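Local coordinates for putative exported protein (Bacteroides fragilis NCTC 9343, PDB 3IEE) that is of unknown function but is probably an exported lipoprotein built of alpha-helices, at residues 233-247 and 258-270. Residues are numbered along the deposited sequence; the frame is centred on the assembly and turned at random. Where two conformers were deposited one is given.
Sequences FLSQVETFIKQVKKV and YDMLTSAFETSII
Phe240 turns the rim of its ring toward the backbone of 258-270: Leu261 O lies in the ring plane, 3.5 Å from CE2, and Ala264 CB sits at the same edge, 4.0 Å from CD2. With CG anti to the backbone N (chi1 178°), the ring swings across to the partner helix, while Val244 CG2 of its own helix covers one face. Phe233, two turns earlier, repeats the arrangement at the end of helix 255-268, with CD1 3.3 Å from Ser268 O and Val237 CG2 over one face. Beside it Ser268 OG turns back to donate to Phe265 O, 2.6 Å away, in the carbonyl plane on a lone pair; this polar group is thus satisfied within its own helix. Toward the other end, Leu261 CD2 touches Gln243 CB and Val244 CG2, 3.7 Å from each, its side chain crossing that of Val244 nearly at a right angle. In the conformer given, selenomethionine Met260 bends at chi3 (63°) and brings CE to 3.5 Å from Val247 CG2. Leu261 and Val247 also touch helix 169-189, and Val244 packs on helix 197-215. With axes 9.2 Å apart at 170°, this is the packing, apolar on its inner side and mixed with glutamine and serine side chains, of an antiparallel helical hairpin, here in the four-helix C-terminal part of the protein.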
ATOM      1  N   PHE A 233       7.505  10.120  17.242  1.00 11.55           N
ATOM      2  CA  PHE A 233       7.140   9.171  16.177  1.00 12.40           C
ATOM      3  C   PHE A 233       7.030   7.766  16.764  1.00 13.01           C
ATOM      4  O   PHE A 233       6.018   7.077  16.556  1.00 13.33           O
ATOM      5  CB  PHE A 233       8.162   9.197  15.040  1.00 13.77           C
ATOM      6  CG  PHE A 233       7.957   8.126  14.003  1.00 10.79           C
ATOM      7  CD1 PHE A 233       6.941   8.251  13.054  1.00 17.52           C
ATOM      8  CD2 PHE A 233       8.787   7.001  13.956  1.00 16.88           C
ATOM      9  CE1 PHE A 233       6.733   7.268  12.104  1.00 19.46           C
ATOM     10  CE2 PHE A 233       8.587   6.062  13.019  1.00 15.43           C
ATOM     11  CZ  PHE A 233       7.572   6.196  12.082  1.00 18.71           C
ATOM     12  N   LEU A 234       8.040   7.344  17.536  1.00 11.97           N
ATOM     13  CA  LEU A 234       8.022   5.999  18.127  1.00 10.05           C
ATOM     14  C   LEU A 234       6.788   5.774  19.019  1.00 10.54           C
ATOM     15  O   LEU A 234       6.197   4.699  19.030  1.00 11.63           O
ATOM     16  CB  LEU A 234       9.285   5.750  18.942  1.00 10.51           C
ATOM     17  CG  LEU A 234      10.616   5.673  18.218  1.00 14.01           C
ATOM     18  CD1 LEU A 234      11.741   5.172  19.124  1.00 10.89           C
ATOM     19  CD2 LEU A 234      10.474   4.817  16.979  1.00 13.64           C
ATOM     20  N   SER A 235       6.464   6.790  19.808  0.60 11.43           N
ATOM     21  CA  SER A 235       5.280   6.733  20.673  0.60 11.86           C
ATOM     22  C   SER A 235       4.008   6.563  19.851  0.60 11.46           C
ATOM     23  O   SER A 235       3.118   5.758  20.199  0.60 13.09           O
ATOM     24  CB  SER A 235       5.227   7.981  21.571  0.60 11.90           C
ATOM     25  OG  SER A 235       4.122   7.922  22.466  0.60 12.18           O
ATOM     26  N   GLN A 236       3.950   7.240  18.722  1.00 13.68           N
ATOM     27  CA  GLN A 236       2.796   7.147  17.829  1.00 13.56           C
ATOM     28  C   GLN A 236       2.695   5.803  17.106  1.00 14.38           C
ATOM     29  O   GLN A 236       1.590   5.286  16.850  1.00 13.63           O
ATOM     30  CB  GLN A 236       2.836   8.299  16.849  1.00 18.61           C
ATOM     31  CG  GLN A 236       2.578   9.554  17.611  1.00 24.93           C
ATOM     32  CD  GLN A 236       2.608  10.763  16.743  1.00 34.56           C
ATOM     33  OE1 GLN A 236       1.890  10.810  15.746  1.00 44.64           O
ATOM     34  NE2 GLN A 236       3.413  11.760  17.107  1.00 42.03           N
ATOM     35  N   VAL A 237       3.844   5.245  16.782  1.00 14.32           N
ATOM     36  CA  VAL A 237       3.867   3.898  16.213  1.00 12.49           C
ATOM     37  C   VAL A 237       3.293   2.898  17.208  1.00 12.49           C
ATOM     38  O   VAL A 237       2.480   2.044  16.869  1.00 13.06           O
ATOM     39  CB  VAL A 237       5.277   3.463  15.761  1.00 13.24           C
ATOM     40  CG1 VAL A 237       5.238   1.980  15.328  1.00 11.66           C
ATOM     41  CG2 VAL A 237       5.817   4.420  14.686  1.00 12.79           C
ATOM     42  N   GLU A 238       3.697   3.003  18.453  1.00 11.22           N
ATOM     43  CA  GLU A 238       3.189   2.148  19.496  1.00 13.33           C
ATOM     44  C   GLU A 238       1.659   2.294  19.654  1.00 12.23           C
ATOM     45  O   GLU A 238       0.936   1.295  19.760  1.00 12.50           O
ATOM     46  CB  GLU A 238       3.953   2.408  20.767  1.00 16.21           C
ATOM     47  CG  GLU A 238       3.547   1.459  21.893  1.00 16.16           C
ATOM     48  CD  GLU A 238       4.597   1.235  22.934  1.00 24.77           C
ATOM     49  OE1 GLU A 238       5.749   1.630  22.759  1.00 22.29           O
ATOM     50  OE2 GLU A 238       4.246   0.636  23.978  1.00 30.82           O
ATOM     51  N   THR A 239       1.169   3.529  19.626  1.00 13.18           N
ATOM     52  CA  THR A 239      -0.283   3.774  19.641  1.00 14.28           C
ATOM     53  C   THR A 239      -0.985   3.105  18.466  1.00 12.72           C
ATOM     54  O   THR A 239      -2.075   2.519  18.597  1.00 13.20           O
ATOM     55  CB  THR A 239      -0.526   5.296  19.615  1.00 17.13           C
ATOM     56  OG1 THR A 239       0.024   5.824  20.828  1.00 15.65           O
ATOM     57  CG2 THR A 239      -2.010   5.675  19.488  1.00 18.66           C
ATOM     58  N   PHE A 240      -0.359   3.205  17.311  1.00 12.47           N
ATOM     59  CA  PHE A 240      -0.900   2.599  16.090  1.00 11.66           C
ATOM     60  C   PHE A 240      -0.995   1.065  16.217  1.00 10.51           C
ATOM     61  O   PHE A 240      -2.022   0.460  15.904  1.00 12.74           O
ATOM     62  CB  PHE A 240      -0.032   2.991  14.913  1.00 14.38           C
ATOM     63  CG  PHE A 240      -0.471   2.397  13.616  1.00 14.18           C
ATOM     64  CD1 PHE A 240       0.036   1.169  13.153  1.00 14.11           C
ATOM     65  CD2 PHE A 240      -1.336   3.088  12.814  1.00 13.50           C
ATOM     66  CE1 PHE A 240      -0.363   0.641  11.886  1.00 14.00           C
ATOM     67  CE2 PHE A 240      -1.730   2.576  11.594  1.00 13.34           C
ATOM     68  CZ  PHE A 240      -1.243   1.385  11.122  1.00 14.07           C
ATOM     69  N   ILE A 241       0.082   0.452  16.697  1.00 12.09           N
ATOM     70  CA  ILE A 241       0.096  -0.994  16.903  1.00 12.85           C
ATOM     71  C   ILE A 241      -1.053  -1.416  17.810  1.00 13.14           C
ATOM     72  O   ILE A 241      -1.781  -2.384  17.526  1.00 14.11           O
ATOM     73  CB  ILE A 241       1.435  -1.464  17.483  1.00 13.31           C
ATOM     74  CG1 ILE A 241       2.596  -1.304  16.475  1.00 13.31           C
ATOM     75  CG2 ILE A 241       1.345  -2.942  18.060  1.00 12.11           C
ATOM     76  CD1 ILE A 241       3.935  -1.440  17.158  1.00 12.43           C
ATOM     77  N   LYS A 242      -1.233  -0.691  18.898  1.00 12.93           N
ATOM     78  CA  LYS A 242      -2.279  -1.014  19.871  1.00 13.89           C
ATOM     79  C   LYS A 242      -3.695  -0.839  19.247  1.00 13.61           C
ATOM     80  O   LYS A 242      -4.601  -1.648  19.506  1.00 14.10           O
ATOM     81  CB  LYS A 242      -2.094  -0.208  21.155  1.00 17.56           C
ATOM     82  CG  LYS A 242      -0.868  -0.694  21.938  1.00 20.85           C
ATOM     83  CD  LYS A 242      -0.641  -0.091  23.364  1.00 26.60           C
ATOM     84  CE  LYS A 242      -0.127   1.337  23.353  1.00 33.36           C
ATOM     85  NZ  LYS A 242       0.491   1.779  24.669  1.00 37.77           N
ATOM     86  N   GLN A 243      -3.872   0.200  18.451  1.00 13.32           N
ATOM     87  CA  GLN A 243      -5.154   0.432  17.763  1.00 15.27           C
ATOM     88  C   GLN A 243      -5.435  -0.702  16.760  1.00 12.61           C
ATOM     89  O   GLN A 243      -6.565  -1.159  16.646  1.00 12.28           O
ATOM     90  CB  GLN A 243      -5.136   1.771  17.038  1.00 16.64           C
ATOM     91  CG  GLN A 243      -5.228   3.009  17.934  1.00 18.86           C
ATOM     92  CD  GLN A 243      -5.516   4.284  17.094  1.00 26.58           C
ATOM     93  OE1 GLN A 243      -5.367   4.303  15.852  1.00 31.09           O
ATOM     94  NE2 GLN A 243      -5.967   5.326  17.763  1.00 30.50           N
ATOM     95  N   VAL A 244      -4.417  -1.155  16.030  1.00 11.85           N
ATOM     96  CA  VAL A 244      -4.638  -2.199  15.027  1.00 10.10           C
ATOM     97  C   VAL A 244      -5.040  -3.464  15.771  1.00 10.29           C
ATOM     98  O   VAL A 244      -5.968  -4.141  15.353  1.00 12.88           O
ATOM     99  CB  VAL A 244      -3.429  -2.485  14.130  1.00 13.37           C
ATOM    100  CG1 VAL A 244      -3.702  -3.753  13.207  1.00 12.36           C
ATOM    101  CG2 VAL A 244      -3.042  -1.241  13.304  1.00 12.86           C
ATOM    102  N   LYS A 245      -4.357  -3.761  16.874  1.00 11.33           N
ATOM    103  CA  LYS A 245      -4.748  -4.926  17.685  1.00 12.41           C
ATOM    104  C   LYS A 245      -6.191  -4.887  18.188  1.00 13.68           C
ATOM    105  O   LYS A 245      -6.901  -5.895  18.141  1.00 13.28           O
ATOM    106  CB  LYS A 245      -3.769  -5.092  18.833  1.00 13.16           C
ATOM    107  CG  LYS A 245      -2.463  -5.636  18.359  1.00 15.45           C
ATOM    108  CD  LYS A 245      -1.569  -5.823  19.537  1.00 23.66           C
ATOM    109  CE  LYS A 245      -0.232  -6.312  19.129  1.00 27.45           C
ATOM    110  NZ  LYS A 245       0.688  -5.961  20.231  1.00 34.63           N
ATOM    111  N   LYS A 246      -6.649  -3.724  18.627  1.00 13.59           N
ATOM    112  CA  LYS A 246      -8.036  -3.542  19.079  1.00 14.30           C
ATOM    113  C   LYS A 246      -9.047  -3.721  17.931  1.00 13.04           C
ATOM    114  O   LYS A 246     -10.068  -4.419  18.074  1.00 13.75           O
ATOM    115  CB  LYS A 246      -8.172  -2.187  19.730  1.00 16.56           C
ATOM    116  CG  LYS A 246      -7.479  -2.100  21.056  1.00 21.76           C
ATOM    117  CD  LYS A 246      -8.125  -2.889  22.215  1.00 29.66           C
ATOM    118  CE  LYS A 246      -7.393  -2.549  23.533  1.00 31.01           C
ATOM    119  NZ  LYS A 246      -7.972  -3.217  24.721  1.00 37.37           N
ATOM    120  N   VAL A 247      -8.749  -3.136  16.779  1.00 12.64           N
ATOM    121  CA  VAL A 247      -9.568  -3.304  15.574  1.00 13.45           C
ATOM    122  C   VAL A 247      -9.616  -4.778  15.127  1.00 13.27           C
ATOM    123  O   VAL A 247     -10.656  -5.279  14.738  1.00 14.01           O
ATOM    124  CB  VAL A 247      -9.073  -2.328  14.440  1.00 15.47           C
ATOM    125  CG1 VAL A 247      -9.668  -2.700  13.073  1.00 24.67           C
ATOM    126  CG2 VAL A 247      -9.472  -0.890  14.824  1.00 20.36           C
ATOM    127  N   TYR A 258     -10.939   2.340   9.715  1.00 16.09           N
ATOM    128  CA  TYR A 258      -9.909   2.643   8.742  1.00 15.42           C
ATOM    129  C   TYR A 258      -9.391   4.050   8.876  1.00 18.42           C
ATOM    130  O   TYR A 258      -8.194   4.294   8.888  1.00 17.96           O
ATOM    131  CB  TYR A 258     -10.396   2.408   7.313  1.00 19.36           C
ATOM    132  CG  TYR A 258      -9.327   2.732   6.268  1.00 18.56           C
ATOM    133  CD1 TYR A 258      -8.328   1.802   5.921  1.00 19.94           C
ATOM    134  CD2 TYR A 258      -9.326   3.948   5.608  1.00 26.00           C
ATOM    135  CE1 TYR A 258      -7.394   2.091   4.949  1.00 21.56           C
ATOM    136  CE2 TYR A 258      -8.362   4.247   4.629  1.00 27.81           C
ATOM    137  CZ  TYR A 258      -7.399   3.297   4.310  1.00 23.93           C
ATOM    138  OH  TYR A 258      -6.428   3.635   3.368  1.00 26.05           O
ATOM    139  N   ASP A 259     -10.334   4.983   9.001  1.00 19.16           N
ATOM    140  CA  ASP A 259     -10.008   6.382   9.110  1.00 18.53           C
ATOM    141  C   ASP A 259      -9.302   6.654  10.464  1.00 17.39           C
ATOM    142  O   ASP A 259      -8.430   7.504  10.546  1.00 16.81           O
ATOM    143  CB  ASP A 259     -11.284   7.191   8.984  1.00 20.32           C
ATOM    144  CG  ASP A 259     -11.886   7.119   7.572  1.00 20.79           C
ATOM    145  OD1 ASP A 259     -11.202   6.668   6.588  1.00 22.52           O
ATOM    146  OD2 ASP A 259     -13.065   7.511   7.478  1.00 20.03           O
HETATM  147  N   MSE A 260      -9.666   5.927  11.521  0.70 18.14           N
HETATM  148  CA  MSE A 260      -8.956   6.078  12.790  0.70 15.17           C
HETATM  149  C   MSE A 260      -7.484   5.694  12.592  0.70 16.86           C
HETATM  150  O   MSE A 260      -6.561   6.410  13.022  0.70 18.57           O
HETATM  151  CB  MSE A 260      -9.545   5.195  13.883  0.70 14.42           C
HETATM  152  CG  MSE A 260      -8.908   5.394  15.215  0.70 17.07           C
HETATM  153 SE   MSE A 260      -9.752   4.172  16.510  0.53 22.74          SE
HETATM  154  CE  MSE A 260      -9.259   2.451  15.701  0.70 17.39           C
ATOM    155  N   LEU A 261      -7.280   4.547  11.946  1.00 16.91           N
ATOM    156  CA  LEU A 261      -5.916   4.045  11.742  1.00 16.67           C
ATOM    157  C   LEU A 261      -5.112   4.975  10.808  1.00 15.04           C
ATOM    158  O   LEU A 261      -3.928   5.238  11.080  1.00 18.44           O
ATOM    159  CB  LEU A 261      -5.940   2.627  11.189  1.00 14.72           C
ATOM    160  CG  LEU A 261      -6.464   1.551  12.152  1.00 14.98           C
ATOM    161  CD1 LEU A 261      -6.567   0.184  11.472  1.00 16.49           C
ATOM    162  CD2 LEU A 261      -5.612   1.432  13.419  1.00 15.30           C
ATOM    163  N   THR A 262      -5.740   5.429   9.711  1.00 18.75           N
ATOM    164  CA  THR A 262      -5.007   6.223   8.710  1.00 19.57           C
ATOM    165  C   THR A 262      -4.677   7.519   9.397  1.00 18.88           C
ATOM    166  O   THR A 262      -3.588   8.045   9.278  1.00 20.31           O
ATOM    167  CB  THR A 262      -5.814   6.485   7.432  1.00 19.63           C
ATOM    168  OG1 THR A 262      -6.986   7.216   7.763  1.00 27.91           O
ATOM    169  CG2 THR A 262      -6.187   5.209   6.707  1.00 18.08           C
ATOM    170  N   SER A 263      -5.607   8.029  10.203  1.00 21.59           N
ATOM    171  CA  SER A 263      -5.326   9.242  10.967  1.00 23.59           C
ATOM    172  C   SER A 263      -4.184   9.091  11.978  1.00 23.73           C
ATOM    173  O   SER A 263      -3.391  10.028  12.164  1.00 23.69           O
ATOM    174  CB  SER A 263      -6.600   9.755  11.646  1.00 24.34           C
ATOM    175  OG  SER A 263      -7.559  10.070  10.628  1.00 25.93           O
ATOM    176  N   ALA A 264      -4.087   7.916  12.593  1.00 23.82           N
ATOM    177  CA  ALA A 264      -3.010   7.612  13.543  1.00 22.66           C
ATOM    178  C   ALA A 264      -1.664   7.614  12.785  1.00 21.36           C
ATOM    179  O   ALA A 264      -0.662   8.206  13.226  1.00 21.86           O
ATOM    180  CB  ALA A 264      -3.273   6.293  14.246  1.00 22.85           C
ATOM    181  N   PHE A 265      -1.692   7.044  11.592  1.00 17.90           N
ATOM    182  CA  PHE A 265      -0.532   7.033  10.711  1.00 19.85           C
ATOM    183  C   PHE A 265      -0.116   8.457  10.319  1.00 20.16           C
ATOM    184  O   PHE A 265       1.043   8.863  10.492  1.00 23.10           O
ATOM    185  CB  PHE A 265      -0.845   6.175   9.484  1.00 21.29           C
ATOM    186  CG  PHE A 265       0.119   6.346   8.383  1.00 19.22           C
ATOM    187  CD1 PHE A 265       1.431   5.898   8.526  1.00 22.57           C
ATOM    188  CD2 PHE A 265      -0.238   7.027   7.214  1.00 23.28           C
ATOM    189  CE1 PHE A 265       2.358   6.064   7.523  1.00 24.26           C
ATOM    190  CE2 PHE A 265       0.712   7.190   6.162  1.00 24.50           C
ATOM    191  CZ  PHE A 265       2.008   6.730   6.340  1.00 25.61           C
ATOM    192  N   GLU A 266      -1.068   9.227   9.804  1.00 22.71           N
ATOM    193  CA  GLU A 266      -0.781  10.598   9.357  1.00 24.93           C
ATOM    194  C   GLU A 266      -0.219  11.467  10.469  1.00 25.01           C
ATOM    195  O   GLU A 266       0.681  12.273  10.224  1.00 25.77           O
ATOM    196  CB  GLU A 266      -2.050  11.242   8.797  1.00 25.50           C
ATOM    197  CG  GLU A 266      -2.549  10.618   7.524  1.00 27.75           C
ATOM    198  CD  GLU A 266      -1.717  10.967   6.301  1.00 36.13           C
ATOM    199  OE1 GLU A 266      -1.061  12.042   6.296  1.00 38.10           O
ATOM    200  OE2 GLU A 266      -1.713  10.153   5.339  1.00 42.32           O
ATOM    201  N   THR A 267      -0.727  11.306  11.690  1.00 25.29           N
ATOM    202  CA  THR A 267      -0.224  12.089  12.799  1.00 27.89           C
ATOM    203  C   THR A 267       1.228  11.705  13.107  1.00 29.84           C
ATOM    204  O   THR A 267       2.024  12.547  13.496  1.00 30.14           O
ATOM    205  CB  THR A 267      -1.117  11.944  14.046  1.00 29.90           C
ATOM    206  OG1 THR A 267      -1.210  10.565  14.412  1.00 40.30           O
ATOM    207  CG2 THR A 267      -2.481  12.441  13.754  1.00 22.14           C
ATOM    208  N   SER A 268       1.587  10.438  12.910  1.00 27.77           N
ATOM    209  CA  SER A 268       2.947   9.982  13.275  1.00 28.03           C
ATOM    210  C   SER A 268       3.986  10.625  12.370  1.00 29.66           C
ATOM    211  O   SER A 268       5.093  10.922  12.816  1.00 28.81           O
ATOM    212  CB  SER A 268       3.065   8.457  13.204  1.00 26.86           C
ATOM    213  OG  SER A 268       3.121   8.038  11.861  1.00 28.20           O
ATOM    214  N   ILE A 269       3.638  10.816  11.109  1.00 29.47           N
ATOM    215  CA  ILE A 269       4.612  11.329  10.129  1.00 36.16           C
ATOM    216  C   ILE A 269       4.603  12.880  10.002  1.00 40.51           C
ATOM    217  O   ILE A 269       5.324  13.438   9.176  1.00 43.68           O
ATOM    218  CB  ILE A 269       4.463  10.631   8.752  1.00 35.54           C
ATOM    219  CG1 ILE A 269       3.099  10.922   8.107  1.00 37.48           C
ATOM    220  CG2 ILE A 269       4.695   9.127   8.892  1.00 35.07           C
ATOM    221  CD1 ILE A 269       2.993  10.442   6.664  1.00 36.05           C
ATOM    222  N   ILE A 270       3.804  13.556  10.826  1.00 45.54           N
ATOM    223  CA  ILE A 270       3.700  15.027  10.801  1.00 49.03           C
ATOM    224  C   ILE A 270       5.004  15.686  11.274  1.00 51.83           C
ATOM    225  O   ILE A 270       5.943  15.012  11.738  1.00 52.82           O
ATOM    226  CB  ILE A 270       2.507  15.540  11.675  1.00 49.16           C
ATOM    227  OXT ILE A 270       5.157  16.918  11.184  1.00 54.70           O
TER